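Local atomic coordinates of proximal thread matrix protein 1 (Mytilus galloprovincialis, PDB entry 4CN9), a protein that probably binds collagen in the mussel byssus through von Willebrand factor type A domains, and also binds zinc ions. Residues 251-256 and 359-364; 259-264 and 271-276; 296-301 and 310-315; 334-339 and 367-372. All coordinates share one frame; numbering follows the deposited sequence.

All four contacts lie in the second von Willebrand factor type A domain, around one mixed sheet. Contact 1 pairs its neighbouring parallel strands 253-260 and 362-369 near their starts, while contacts 2 and 4 take up the far ends of the same two strands, where they pass into loops; these two contacts touch through Asp260, Ser264 and Asp370. Contact 3 carries the sheet outward to its edge. All four are largely buried, but contact 3 reaches the surface at Lys313 and contact 4 at Gln372. Main-chain bonds dominate contact 1, apolar and aromatic packing contact 2, a mixture contact 3, and a threonine hydroxyl with isoleucine packing contact 4.

Contact 1: 251-256 and 359-364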
loop_
_atom_site.group_PDB
_atom_site.type_symbol
_atom_site.label_atom_id
_atom_site.label_comp_id
_atom_site.label_asym_id
_atom_site.label_seq_id
_atom_site.Cartn_x
_atom_site.Cartn_y
_atom_site.Cartn_z
ATOM N N GLY A 251 3.024 -5.672 -18.211
ATOM C CA GLY A 251 3.445 -4.287 -18.160
ATOM C C GLY A 251 4.953 -4.174 -18.217
ATOM O O GLY A 251 5.665 -5.167 -18.361
ATOM N N HIS A 252 5.451 -2.953 -18.112
ATOM C CA HIS A 252 6.874 -2.754 -17.929
ATOM C C HIS A 252 7.140 -2.735 -16.421
ATOM O O HIS A 252 6.545 -1.944 -15.674
ATOM C CB HIS A 252 7.337 -1.455 -18.596
ATOM C CG HIS A 252 7.244 -1.478 -20.090
ATOM N ND1 HIS A 252 8.353 -1.551 -20.903
ATOM C CD2 HIS A 252 6.172 -1.441 -20.918
ATOM C CE1 HIS A 252 7.972 -1.557 -22.168
ATOM N NE2 HIS A 252 6.653 -1.492 -22.204
ATOM N N ALA A 253 8.007 -3.634 -15.970
ATOM C CA ALA A 253 8.397 -3.677 -14.564
ATOM C C ALA A 253 9.847 -4.143 -14.393
ATOM O O ALA A 253 10.383 -4.880 -15.231
ATOM C CB ALA A 253 7.461 -4.566 -13.784
ATOM N N ASP A 254 10.471 -3.681 -13.311
ATOM C CA ASP A 254 11.824 -4.116 -12.924
ATOM C C ASP A 254 11.691 -4.829 -11.584
ATOM O O ASP A 254 11.310 -4.209 -10.584
ATOM C CB ASP A 254 12.775 -2.934 -12.759
ATOM C CG ASP A 254 13.200 -2.302 -14.087
ATOM O OD1 ASP A 254 13.211 -2.976 -15.155
ATOM O OD2 ASP A 254 13.544 -1.105 -14.035
ATOM N N ILE A 255 11.985 -6.126 -11.572
ATOM C CA ILE A 255 11.712 -6.976 -10.420
ATOM C C ILE A 255 12.986 -7.576 -9.855
ATOM O O ILE A 255 13.689 -8.322 -10.546
ATOM C CB ILE A 255 10.824 -8.186 -10.789
ATOM C CG1 ILE A 255 9.591 -7.766 -11.596
ATOM C CG2 ILE A 255 10.400 -8.946 -9.534
ATOM C CD1 ILE A 255 8.564 -7.079 -10.803
ATOM N N ALA A 256 13.259 -7.302 -8.589
ATOM C CA ALA A 256 14.421 -7.890 -7.938
ATOM C C ALA A 256 14.048 -8.921 -6.882
ATOM O O ALA A 256 13.319 -8.617 -5.926
ATOM C CB ALA A 256 15.296 -6.793 -7.344
ATOM N N GLU A 359 13.456 3.841 -16.415
ATOM C CA GLU A 359 12.688 4.960 -15.875
ATOM C C GLU A 359 11.229 4.924 -16.305
ATOM O O GLU A 359 10.931 4.639 -17.466
ATOM C CB GLU A 359 13.311 6.280 -16.325
ATOM C CG GLU A 359 14.644 6.594 -15.673
ATOM C CD GLU A 359 15.133 7.978 -16.027
ATOM O OE1 GLU A 359 14.773 8.937 -15.311
ATOM O OE2 GLU A 359 15.868 8.107 -17.029
ATOM N N GLU A 360 10.338 5.226 -15.358
ATOM C CA GLU A 360 8.887 5.253 -15.583
ATOM C C GLU A 360 8.259 3.874 -15.344
ATOM O O GLU A 360 7.044 3.695 -15.464
ATOM C CB GLU A 360 8.565 5.716 -17.004
ATOM C CG GLU A 360 8.266 4.564 -17.964
ATOM C CD GLU A 360 8.806 4.794 -19.360
ATOM O OE1 GLU A 360 9.515 5.805 -19.573
ATOM O OE2 GLU A 360 8.526 3.952 -20.244
ATOM N N VAL A 361 9.099 2.905 -15.001
ATOM C CA VAL A 361 8.682 1.517 -14.881
ATOM C C VAL A 361 8.422 1.175 -13.408
ATOM O O VAL A 361 9.086 1.701 -12.522
ATOM C CB VAL A 361 9.791 0.607 -15.464
ATOM C CG1 VAL A 361 9.567 -0.832 -15.113
ATOM C CG2 VAL A 361 9.887 0.802 -16.983
ATOM N N GLN A 362 7.444 0.314 -13.153
ATOM C CA GLN A 362 7.191 -0.188 -11.809
ATOM C C GLN A 362 8.393 -0.960 -11.260
ATOM O O GLN A 362 8.922 -1.834 -11.937
ATOM C CB GLN A 362 6.014 -1.143 -11.814
ATOM C CG GLN A 362 5.669 -1.635 -10.429
ATOM C CD GLN A 362 5.265 -0.493 -9.518
ATOM O OE1 GLN A 362 4.370 0.287 -9.847
ATOM N NE2 GLN A 362 5.936 -0.374 -8.378
ATOM N N LYS A 363 8.793 -0.657 -10.033
ATOM C CA LYS A 363 9.899 -1.364 -9.382
ATOM C C LYS A 363 9.335 -2.199 -8.247
ATOM O O LYS A 363 8.481 -1.727 -7.492
ATOM C CB LYS A 363 10.942 -0.378 -8.850
ATOM C CG LYS A 363 11.644 0.435 -9.945
ATOM C CD LYS A 363 12.620 1.453 -9.378
ATOM C CE LYS A 363 11.918 2.519 -8.545
ATOM N NZ LYS A 363 11.030 3.396 -9.360
ATOM N N VAL A 364 9.813 -3.439 -8.141
ATOM C CA VAL A 364 9.337 -4.383 -7.143
ATOM C C VAL A 364 10.523 -5.156 -6.548
ATOM O O VAL A 364 11.439 -5.557 -7.258
ATOM C CB VAL A 364 8.345 -5.432 -7.751
ATOM C CG1 VAL A 364 7.774 -6.331 -6.661
ATOM C CG2 VAL A 364 7.206 -4.736 -8.510
HETATM O O HOH W 1 5.322 0.162 -15.448
#
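Ile255 and Val364 lie flank to flank, pointing the same way from the sheet, and CD1 of Ile255 comes within 3.5 Å of Val364 CB, a tight fit. The isoleucine's CG1 stands beside its own backbone N, and the bend at chi2 (-73°) carries CD1 across to the valine. On the same face Ala253 has only a methyl to place, its CB 3.6 Å from Gln362 O. Before the paired residues begin, Val361 sets its CG2 methyl against His252 CB at 3.8 Å.

Beneath this packing the backbones run parallel, 9° apart, as expected of the central strands of an alpha/beta sheet of the von Willebrand factor type A fold. Asp254 N donates to Gln362 O at 2.8 Å, Val364 N to Asp254 O at 3.0 Å, and Ala256 N to Val364 O at 2.9 Å. Asp254 thus spends its N and O on the neighbouring strand; its carboxylate turns elsewhere, OD1 forming a salt bridge with Arg358 and accepting from Gln296 NE2. Gln362 suits its place because its amide has two ends: the bend at chi2 turns CD, NE2 then donates forward to Lys363 O at 3.0 Å, and OE1 takes the backbone N of Cys441, a half-cystine bonded to Cys245.

Contact 2: 259-264 and 271-276; sequences FDASSS and NNYQLM
Met276, on the helix, pushes its terminal methyl against the ring of Phe259 at the end of the neighbouring strand. CE lies 3.4 Å from Phe259 CD1 and also 3.4 Å from Asp260 O, so one methyl fills the angle between ring and backbone. The sulfur is 5.1 Å from the ring centre, an oblique Met-aromatic contact. Methionine suits the place: CG and SD follow an extended path, and a bend at chi3 (61°) turns CE into the crevice. Tyr273, one helical turn earlier, crosses Phe259 at about a right angle, its OH at the ring edge 3.8 Å from Phe259 CE1. That hydroxyl also makes a weak hydrogen bond to Val328 O. An alanine in place of Phe259 would probably leave a gap beside the Met276 methyl and free it to turn.

Beyond Ala261, whose CB still touches Tyr273 OH, segment 259-264 draws away from the helix and the contact loosens: Ser263 and Ser264 are partly exposed, and Asn271 reaches solvent. The serines are held by local turns and by partners outside the two segments, among them Asp370. Ser262 N donates to Asp260 OD1 at 2.8 Å, an Asx turn, and Ser264 N to Ser262 OG at 2.9 Å, an ST turn. This is the Asp-x-Ser-x-Ser sequence familiar from the MIDAS of such domains. The chemistry thus divides in two: the strand end is clasped by carbon and sulfur, with Asp260 O buried and no polar partner in the model, while side-chain oxygens shape the loop.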
loop_
_atom_site.group_PDB
_atom_site.type_symbol
_atom_site.label_atom_id
_atom_site.label_comp_id
_atom_site.label_asym_id
_atom_site.label_seq_id
_atom_site.Cartn_x
_atom_site.Cartn_y
_atom_site.Cartn_z
ATOM N N PHE A 259 17.044 -12.714 -1.949
ATOM C CA PHE A 259 16.820 -13.925 -1.177
ATOM C C PHE A 259 17.993 -14.519 -0.398
ATOM O O PHE A 259 19.165 -14.348 -0.729
ATOM C CB PHE A 259 16.148 -14.996 -2.026
ATOM C CG PHE A 259 16.992 -15.579 -3.104
ATOM C CD1 PHE A 259 17.782 -16.703 -2.860
ATOM C CD2 PHE A 259 16.929 -15.081 -4.402
ATOM C CE1 PHE A 259 18.542 -17.275 -3.877
ATOM C CE2 PHE A 259 17.682 -15.650 -5.425
ATOM C CZ PHE A 259 18.489 -16.749 -5.165
ATOM N N ASP A 260 17.583 -15.206 0.663
ATOM C CA ASP A 260 18.414 -15.861 1.645
ATOM C C ASP A 260 19.224 -16.964 0.981
ATOM O O ASP A 260 18.669 -17.825 0.295
ATOM C CB ASP A 260 17.455 -16.431 2.695
ATOM C CG ASP A 260 18.138 -17.089 3.864
ATOM O OD1 ASP A 260 19.373 -17.289 3.862
ATOM O OD2 ASP A 260 17.384 -17.418 4.815
ATOM N N ALA A 261 20.540 -16.917 1.168
ATOM C CA ALA A 261 21.433 -17.955 0.646
ATOM C C ALA A 261 22.305 -18.545 1.751
ATOM O O ALA A 261 23.356 -19.124 1.480
ATOM C CB ALA A 261 22.298 -17.407 -0.485
ATOM N N SER A 262 21.840 -18.393 2.987
ATOM C CA SER A 262 22.466 -18.965 4.177
ATOM C C SER A 262 22.501 -20.495 4.166
ATOM O O SER A 262 21.651 -21.152 3.568
ATOM C CB SER A 262 21.684 -18.515 5.419
ATOM O OG SER A 262 22.000 -19.324 6.541
ATOM N N SER A 263 23.487 -21.054 4.857
ATOM C CA SER A 263 23.651 -22.495 4.948
ATOM C C SER A 263 22.504 -23.101 5.738
ATOM O O SER A 263 22.298 -24.306 5.720
ATOM C CB SER A 263 24.971 -22.823 5.650
ATOM O OG SER A 263 24.954 -22.303 6.966
ATOM N N SER A 264 21.755 -22.253 6.430
ATOM C CA SER A 264 20.650 -22.711 7.250
ATOM C C SER A 264 19.500 -23.253 6.408
ATOM O O SER A 264 18.711 -24.059 6.890
ATOM C CB SER A 264 20.123 -21.567 8.118
ATOM O OG SER A 264 19.198 -20.767 7.395
ATOM N N ASN A 271 16.283 -30.346 0.046
ATOM C CA ASN A 271 15.496 -29.829 -1.070
ATOM C C ASN A 271 15.146 -28.346 -0.964
ATOM O O ASN A 271 14.665 -27.775 -1.928
ATOM C CB ASN A 271 14.144 -30.544 -1.180
ATOM C CG ASN A 271 14.273 -32.022 -1.423
ATOM O OD1 ASN A 271 14.536 -32.458 -2.549
ATOM N ND2 ASN A 271 14.043 -32.817 -0.370
ATOM N N ASN A 272 15.341 -27.739 0.200
ATOM C CA ASN A 272 14.735 -26.429 0.456
ATOM C C ASN A 272 15.177 -25.377 -0.553
ATOM O O ASN A 272 14.357 -24.631 -1.097
ATOM C CB ASN A 272 15.033 -25.960 1.880
ATOM C CG ASN A 272 14.178 -26.672 2.920
ATOM O OD1 ASN A 272 13.168 -27.281 2.587
ATOM N ND2 ASN A 272 14.572 -26.577 4.180
ATOM N N TYR A 273 16.474 -25.331 -0.807
ATOM C CA TYR A 273 17.041 -24.279 -1.629
ATOM C C TYR A 273 16.519 -24.407 -3.053
ATOM O O TYR A 273 16.178 -23.412 -3.686
ATOM C CB TYR A 273 18.560 -24.371 -1.577
ATOM C CG TYR A 273 19.287 -23.150 -2.075
ATOM C CD1 TYR A 273 19.121 -21.912 -1.467
ATOM C CD2 TYR A 273 20.149 -23.243 -3.150
ATOM C CE1 TYR A 273 19.810 -20.793 -1.934
ATOM C CE2 TYR A 273 20.836 -22.158 -3.609
ATOM C CZ TYR A 273 20.662 -20.936 -3.009
ATOM O OH TYR A 273 21.361 -19.867 -3.513
ATOM N N GLN A 274 16.421 -25.633 -3.563
ATOM C CA GLN A 274 15.851 -25.814 -4.896
ATOM C C GLN A 274 14.362 -25.483 -4.937
ATOM O O GLN A 274 13.854 -25.003 -5.951
ATOM C CB GLN A 274 16.066 -27.238 -5.409
ATOM C CG GLN A 274 15.662 -27.405 -6.870
ATOM C CD GLN A 274 16.499 -26.540 -7.790
ATOM O OE1 GLN A 274 17.716 -26.429 -7.612
ATOM N NE2 GLN A 274 15.856 -25.900 -8.759
ATOM N N LEU A 275 13.648 -25.771 -3.853
ATOM C CA LEU A 275 12.228 -25.437 -3.788
ATOM C C LEU A 275 12.052 -23.913 -3.892
ATOM O O LEU A 275 11.164 -23.411 -4.589
ATOM C CB LEU A 275 11.597 -25.987 -2.509
ATOM C CG LEU A 275 11.328 -27.501 -2.475
ATOM C CD1 LEU A 275 10.896 -27.931 -1.087
ATOM C CD2 LEU A 275 10.281 -27.902 -3.510
ATOM N N MET A 276 12.929 -23.179 -3.218
ATOM C CA MET A 276 12.904 -21.726 -3.273
ATOM C C MET A 276 13.234 -21.209 -4.677
ATOM O O MET A 276 12.566 -20.305 -5.192
ATOM C CB MET A 276 13.874 -21.151 -2.220
ATOM C CG MET A 276 13.826 -19.634 -2.088
ATOM S SD MET A 276 15.044 -19.037 -0.867
ATOM C CE MET A 276 16.549 -19.602 -1.625
#

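Contact 3: 296-301 and 310-315; sequences QFAVVT and FGLKDY. With SO4 (sulfate ion), chain G.
In the antiparallel hairpin at the edge of the domain's sheet, Val299 of strand 295-302 and Phe310 at the end of strand 306-310 form a hydrogen-bonded pair. Val299 N donates to Phe310 O at 2.9 Å; the return bond from Phe310 N to Val299 O is weak. Phe310 holds CG between its backbone N and carbonyl carbon (chi1 61°), which turns the ring back over its strand partner. Val299 CB sits over one face, 4.0 Å from the ring centre in a CH-pi contact, with Tyr315 CE2 offset over the opposite face and Phe297 O at the edge, 3.6 Å from Phe310 CE1. A flat ring suits this slot, clasped from two sides.

Past Phe310 the chain leaves the strand in a type I turn, Gly311 to Asp314. Leu312 CD2 rests 3.9 Å from Ala298 CB, a small residue that leaves room for it. Where the backbones have parted, a water accepts from Phe297 N at 2.9 Å. Gln296, buried, holds its chain extended beyond CG and meets the exposed Lys313 at a slant; its OE1 receives Lys313 NZ at 2.8 Å, the donor tilted 26° from the carbonyl plane. NE2 meanwhile donates to Asp254 OD1, so one amide spans two strands and the turn. An alanine at Gln296 would probably leave the Lys313 ammonium without this acceptor and Asp254 OD1 without one of its donors. Lys313 N donates to O2 of a sulfate ion, probably from the crystallisation liquor, at 3.0 Å.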
loop_
_atom_site.group_PDB
_atom_site.type_symbol
_atom_site.label_atom_id
_atom_site.label_comp_id
_atom_site.label_asym_id
_atom_site.label_seq_id
_atom_site.Cartn_x
_atom_site.Cartn_y
_atom_site.Cartn_z
ATOM N N GLN A 296 11.983 -6.930 -16.558
ATOM C CA GLN A 296 13.380 -7.243 -16.312
ATOM C C GLN A 296 13.488 -7.786 -14.903
ATOM O O GLN A 296 12.733 -7.376 -14.021
ATOM C CB GLN A 296 14.217 -5.992 -16.492
ATOM C CG GLN A 296 14.321 -5.570 -17.938
ATOM C CD GLN A 296 15.323 -4.466 -18.172
ATOM O OE1 GLN A 296 16.135 -4.548 -19.093
ATOM N NE2 GLN A 296 15.276 -3.428 -17.348
ATOM N N PHE A 297 14.400 -8.733 -14.712
ATOM C CA PHE A 297 14.604 -9.360 -13.414
ATOM C C PHE A 297 16.051 -9.211 -12.937
ATOM O O PHE A 297 16.962 -9.125 -13.738
ATOM C CB PHE A 297 14.261 -10.851 -13.498
ATOM C CG PHE A 297 12.788 -11.133 -13.492
ATOM C CD1 PHE A 297 12.095 -11.224 -12.305
ATOM C CD2 PHE A 297 12.100 -11.306 -14.674
ATOM C CE1 PHE A 297 10.730 -11.489 -12.288
ATOM C CE2 PHE A 297 10.739 -11.573 -14.663
ATOM C CZ PHE A 297 10.055 -11.649 -13.478
ATOM N N ALA A 298 16.246 -9.195 -11.625
ATOM C CA ALA A 298 17.579 -9.188 -11.029
ATOM C C ALA A 298 17.546 -10.092 -9.793
ATOM O O ALA A 298 16.474 -10.334 -9.224
ATOM C CB ALA A 298 17.969 -7.764 -10.638
ATOM N N VAL A 299 18.707 -10.595 -9.394
ATOM C CA VAL A 299 18.831 -11.370 -8.162
ATOM C C VAL A 299 19.950 -10.831 -7.266
ATOM O O VAL A 299 21.092 -10.606 -7.716
ATOM C CB VAL A 299 19.100 -12.863 -8.454
ATOM C CG1 VAL A 299 19.637 -13.574 -7.208
ATOM C CG2 VAL A 299 17.839 -13.538 -8.966
ATOM N N VAL A 300 19.595 -10.630 -5.995
ATOM C CA VAL A 300 20.541 -10.338 -4.919
ATOM C C VAL A 300 20.356 -11.435 -3.886
ATOM O O VAL A 300 19.236 -11.793 -3.567
ATOM C CB VAL A 300 20.236 -8.983 -4.258
ATOM C CG1 VAL A 300 21.131 -8.731 -3.044
ATOM C CG2 VAL A 300 20.403 -7.852 -5.260
ATOM N N THR A 301 21.448 -11.992 -3.386
ATOM C CA THR A 301 21.359 -12.937 -2.293
ATOM C C THR A 301 22.057 -12.387 -1.054
ATOM O O THR A 301 22.927 -11.502 -1.153
ATOM C CB THR A 301 21.963 -14.301 -2.665
ATOM O OG1 THR A 301 23.321 -14.134 -3.058
ATOM C CG2 THR A 301 21.196 -14.931 -3.803
ATOM N N PHE A 310 22.868 -11.092 -10.469
ATOM C CA PHE A 310 22.721 -10.474 -11.773
ATOM C C PHE A 310 21.790 -9.274 -11.704
ATOM O O PHE A 310 20.833 -9.255 -10.923
ATOM C CB PHE A 310 22.292 -11.487 -12.855
ATOM C CG PHE A 310 20.956 -12.174 -12.611
ATOM C CD1 PHE A 310 19.765 -11.587 -13.025
ATOM C CD2 PHE A 310 20.902 -13.436 -12.032
ATOM C CE1 PHE A 310 18.550 -12.250 -12.859
ATOM C CE2 PHE A 310 19.699 -14.086 -11.855
ATOM C CZ PHE A 310 18.523 -13.490 -12.263
ATOM N N GLY A 311 22.129 -8.252 -12.484
ATOM C CA GLY A 311 21.340 -7.042 -12.574
ATOM C C GLY A 311 20.283 -7.159 -13.656
ATOM O O GLY A 311 20.212 -8.166 -14.377
ATOM N N LEU A 312 19.494 -6.100 -13.776
ATOM C CA LEU A 312 18.300 -6.060 -14.616
ATOM C C LEU A 312 18.598 -6.173 -16.115
ATOM O O LEU A 312 17.720 -6.566 -16.910
ATOM C CB LEU A 312 17.549 -4.743 -14.349
ATOM C CG LEU A 312 16.910 -4.567 -12.964
ATOM C CD1 LEU A 312 16.560 -3.125 -12.731
ATOM C CD2 LEU A 312 15.669 -5.447 -12.831
ATOM N N LYS A 313 19.827 -5.840 -16.504
ATOM C CA LYS A 313 20.176 -5.786 -17.927
ATOM C C LYS A 313 20.982 -6.985 -18.423
ATOM O O LYS A 313 21.350 -7.037 -19.610
ATOM C CB LYS A 313 20.943 -4.499 -18.215
ATOM C CG LYS A 313 20.074 -3.257 -18.230
ATOM C CD LYS A 313 19.198 -3.225 -19.477
ATOM C CE LYS A 313 18.248 -2.024 -19.477
ATOM N NZ LYS A 313 17.081 -2.260 -20.376
ATOM N N ASP A 314 21.254 -7.948 -17.538
ATOM C CA ASP A 314 22.043 -9.128 -17.917
ATOM C C ASP A 314 21.307 -10.061 -18.890
ATOM O O ASP A 314 21.915 -10.603 -19.817
ATOM C CB ASP A 314 22.444 -9.951 -16.691
ATOM C CG ASP A 314 23.700 -9.425 -16.005
ATOM O OD1 ASP A 314 24.357 -8.502 -16.532
ATOM O OD2 ASP A 314 24.052 -9.982 -14.953
ATOM N N TYR A 315 20.015 -10.268 -18.653
ATOM C CA TYR A 315 19.266 -11.256 -19.408
ATOM C C TYR A 315 17.956 -10.719 -19.959
ATOM O O TYR A 315 17.288 -9.907 -19.324
ATOM C CB TYR A 315 18.965 -12.458 -18.538
ATOM C CG TYR A 315 20.176 -13.103 -17.925
ATOM C CD1 TYR A 315 21.061 -13.845 -18.700
ATOM C CD2 TYR A 315 20.427 -12.994 -16.564
ATOM C CE1 TYR A 315 22.173 -14.454 -18.138
ATOM C CE2 TYR A 315 21.537 -13.594 -15.988
ATOM C CZ TYR A 315 22.411 -14.321 -16.782
ATOM O OH TYR A 315 23.505 -14.930 -16.223
HETATM S S SO4 G . 23.265 -4.044 -14.459
HETATM O O1 SO4 G . 24.140 -4.790 -13.556
HETATM O O2 SO4 G . 22.291 -4.956 -15.076
HETATM O O3 SO4 G . 24.049 -3.420 -15.518
HETATM O O4 SO4 G . 22.600 -3.019 -13.663
HETATM O O HOH W 2 17.005 -6.890 -20.065
HETATM O O HOH W 3 16.100 -8.940 -17.083
#

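Contact 4: 334-339 and 367-372; sequences GQTAIG and LLTDGQ
At the C-terminal end of strand 362-369, in loops that probably correspond to the metal-ion-dependent adhesion site (MIDAS) of the fold, Thr336 meets the turn that follows the strand. Its OG1 donates to Gln372 O at 2.8 Å, approaching from above the carbonyl plane, 47° out of it. A water donates to the same oxygen and accepts from Thr336 N, so two donors grip Gln372 O. OG1 lies between the threonine's backbone N and carbonyl carbon (chi1 37°), and this rotation leaves the methyl, not the hydroxyl, toward the acidic side: CG2 is 3.9 Å from Asp370 OD1. Threonine suits the place because its hydroxyl supplies the donor for the turn while its methyl merely packs beside the carboxylate, which has its polar partner elsewhere.

Gly371 fits because it lacks a side chain; a CB there would fall against Thr336 OG1. Its carbonyl is held by Thr369 OG1, which donates to Gly371 O at 3.0 Å and fastens the turn to the strand end.

Two residues on from the threonine, Ile338 opens the helix and points toward the strand end and turn of 367-372. CD1 rests 3.6 Å from Gly371 O and 3.8 Å from Thr369 OG1, while CG2 meets Leu367 CD1 at 3.7 Å. The branched side chain thus bridges strand and turn with separate arms.

Asp370 OD2 bonds to Ser264 OG, and Asp370 N to Asp260 OD2. Together with Thr336, these residues are consistent with the MIDAS pattern of such domains; in the first domain zinc is seen on Ser63, Ser65 and Asp174.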
loop_
_atom_site.group_PDB
_atom_site.type_symbol
_atom_site.label_atom_id
_atom_site.label_comp_id
_atom_site.label_asym_id
_atom_site.label_seq_id
_atom_site.Cartn_x
_atom_site.Cartn_y
_atom_site.Cartn_z
ATOM N N GLY A 334 25.937 -19.354 8.163
ATOM C CA GLY A 334 24.562 -19.336 8.629
ATOM C C GLY A 334 24.208 -18.019 9.305
ATOM O O GLY A 334 24.033 -17.953 10.516
ATOM N N GLN A 335 24.164 -16.963 8.502
ATOM C CA GLN A 335 23.669 -15.662 8.913
ATOM C C GLN A 335 22.717 -15.221 7.814
ATOM O O GLN A 335 22.754 -15.761 6.705
ATOM C CB GLN A 335 24.806 -14.649 9.035
ATOM C CG GLN A 335 25.660 -14.788 10.271
ATOM C CD GLN A 335 26.772 -13.765 10.291
ATOM O OE1 GLN A 335 26.544 -12.566 10.046
ATOM N NE2 GLN A 335 27.994 -14.226 10.553
ATOM N N THR A 336 21.872 -14.240 8.117
ATOM C CA THR A 336 20.936 -13.692 7.140
ATOM C C THR A 336 20.936 -12.154 7.211
ATOM O O THR A 336 20.254 -11.552 8.032
ATOM C CB THR A 336 19.486 -14.227 7.349
ATOM O OG1 THR A 336 19.209 -14.363 8.746
ATOM C CG2 THR A 336 19.305 -15.589 6.695
ATOM N N ALA A 337 21.690 -11.528 6.325
ATOM C CA ALA A 337 21.799 -10.078 6.292
ATOM C C ALA A 337 20.717 -9.475 5.397
ATOM O O ALA A 337 20.996 -9.035 4.278
ATOM C CB ALA A 337 23.174 -9.680 5.799
ATOM N N ILE A 338 19.490 -9.464 5.904
ATOM C CA ILE A 338 18.333 -8.918 5.182
ATOM C C ILE A 338 18.597 -7.463 4.843
ATOM O O ILE A 338 18.325 -7.021 3.724
ATOM C CB ILE A 338 17.055 -9.029 6.038
ATOM C CG1 ILE A 338 16.737 -10.490 6.353
ATOM C CG2 ILE A 338 15.860 -8.414 5.349
ATOM C CD1 ILE A 338 15.716 -10.654 7.455
ATOM N N GLY A 339 19.146 -6.717 5.804
ATOM C CA GLY A 339 19.478 -5.322 5.573
ATOM C C GLY A 339 20.443 -5.087 4.426
ATOM O O GLY A 339 20.257 -4.180 3.599
ATOM N N LEU A 367 11.311 -10.245 -1.361
ATOM C CA LEU A 367 12.309 -10.724 -0.414
ATOM C C LEU A 367 11.849 -12.013 0.262
ATOM O O LEU A 367 10.684 -12.142 0.678
ATOM C CB LEU A 367 12.601 -9.654 0.633
ATOM C CG LEU A 367 13.762 -9.948 1.587
ATOM C CD1 LEU A 367 14.541 -8.680 1.905
ATOM C CD2 LEU A 367 13.271 -10.606 2.849
ATOM N N LEU A 368 12.778 -12.958 0.374
ATOM C CA LEU A 368 12.535 -14.246 1.015
ATOM C C LEU A 368 13.617 -14.507 2.069
ATOM O O LEU A 368 14.807 -14.428 1.765
ATOM C CB LEU A 368 12.577 -15.369 -0.031
ATOM C CG LEU A 368 11.467 -15.534 -1.071
ATOM C CD1 LEU A 368 11.981 -15.491 -2.513
ATOM C CD2 LEU A 368 10.752 -16.875 -0.798
ATOM N N THR A 369 13.215 -14.826 3.298
ATOM C CA THR A 369 14.187 -15.150 4.349
ATOM C C THR A 369 13.717 -16.274 5.277
ATOM O O THR A 369 12.518 -16.438 5.529
ATOM C CB THR A 369 14.512 -13.921 5.221
ATOM O OG1 THR A 369 15.627 -14.219 6.074
ATOM C CG2 THR A 369 13.305 -13.513 6.064
ATOM N N ASP A 370 14.688 -17.028 5.782
ATOM C CA ASP A 370 14.461 -18.053 6.784
ATOM C C ASP A 370 15.176 -17.709 8.108
ATOM O O ASP A 370 15.266 -18.542 8.991
ATOM C CB ASP A 370 14.907 -19.436 6.262
ATOM C CG ASP A 370 16.376 -19.794 6.612
ATOM O OD1 ASP A 370 17.275 -18.910 6.643
ATOM O OD2 ASP A 370 16.631 -21.004 6.847
ATOM N N GLY A 371 15.655 -16.477 8.247
ATOM C CA GLY A 371 16.327 -16.058 9.468
ATOM C C GLY A 371 16.086 -14.610 9.852
ATOM O O GLY A 371 15.525 -13.838 9.083
ATOM N N GLN A 372 16.546 -14.227 11.040
ATOM C CA GLN A 372 16.410 -12.841 11.475
ATOM C C GLN A 372 17.626 -12.026 11.033
ATOM O O GLN A 372 18.695 -12.573 10.792
ATOM C CB GLN A 372 16.220 -12.761 12.994
ATOM C CG GLN A 372 17.487 -12.911 13.813
ATOM C CD GLN A 372 17.766 -14.354 14.192
ATOM O OE1 GLN A 372 17.607 -15.268 13.378
ATOM N NE2 GLN A 372 18.192 -14.566 15.441
HETATM O O HOH W 4 21.533 -13.320 10.898
#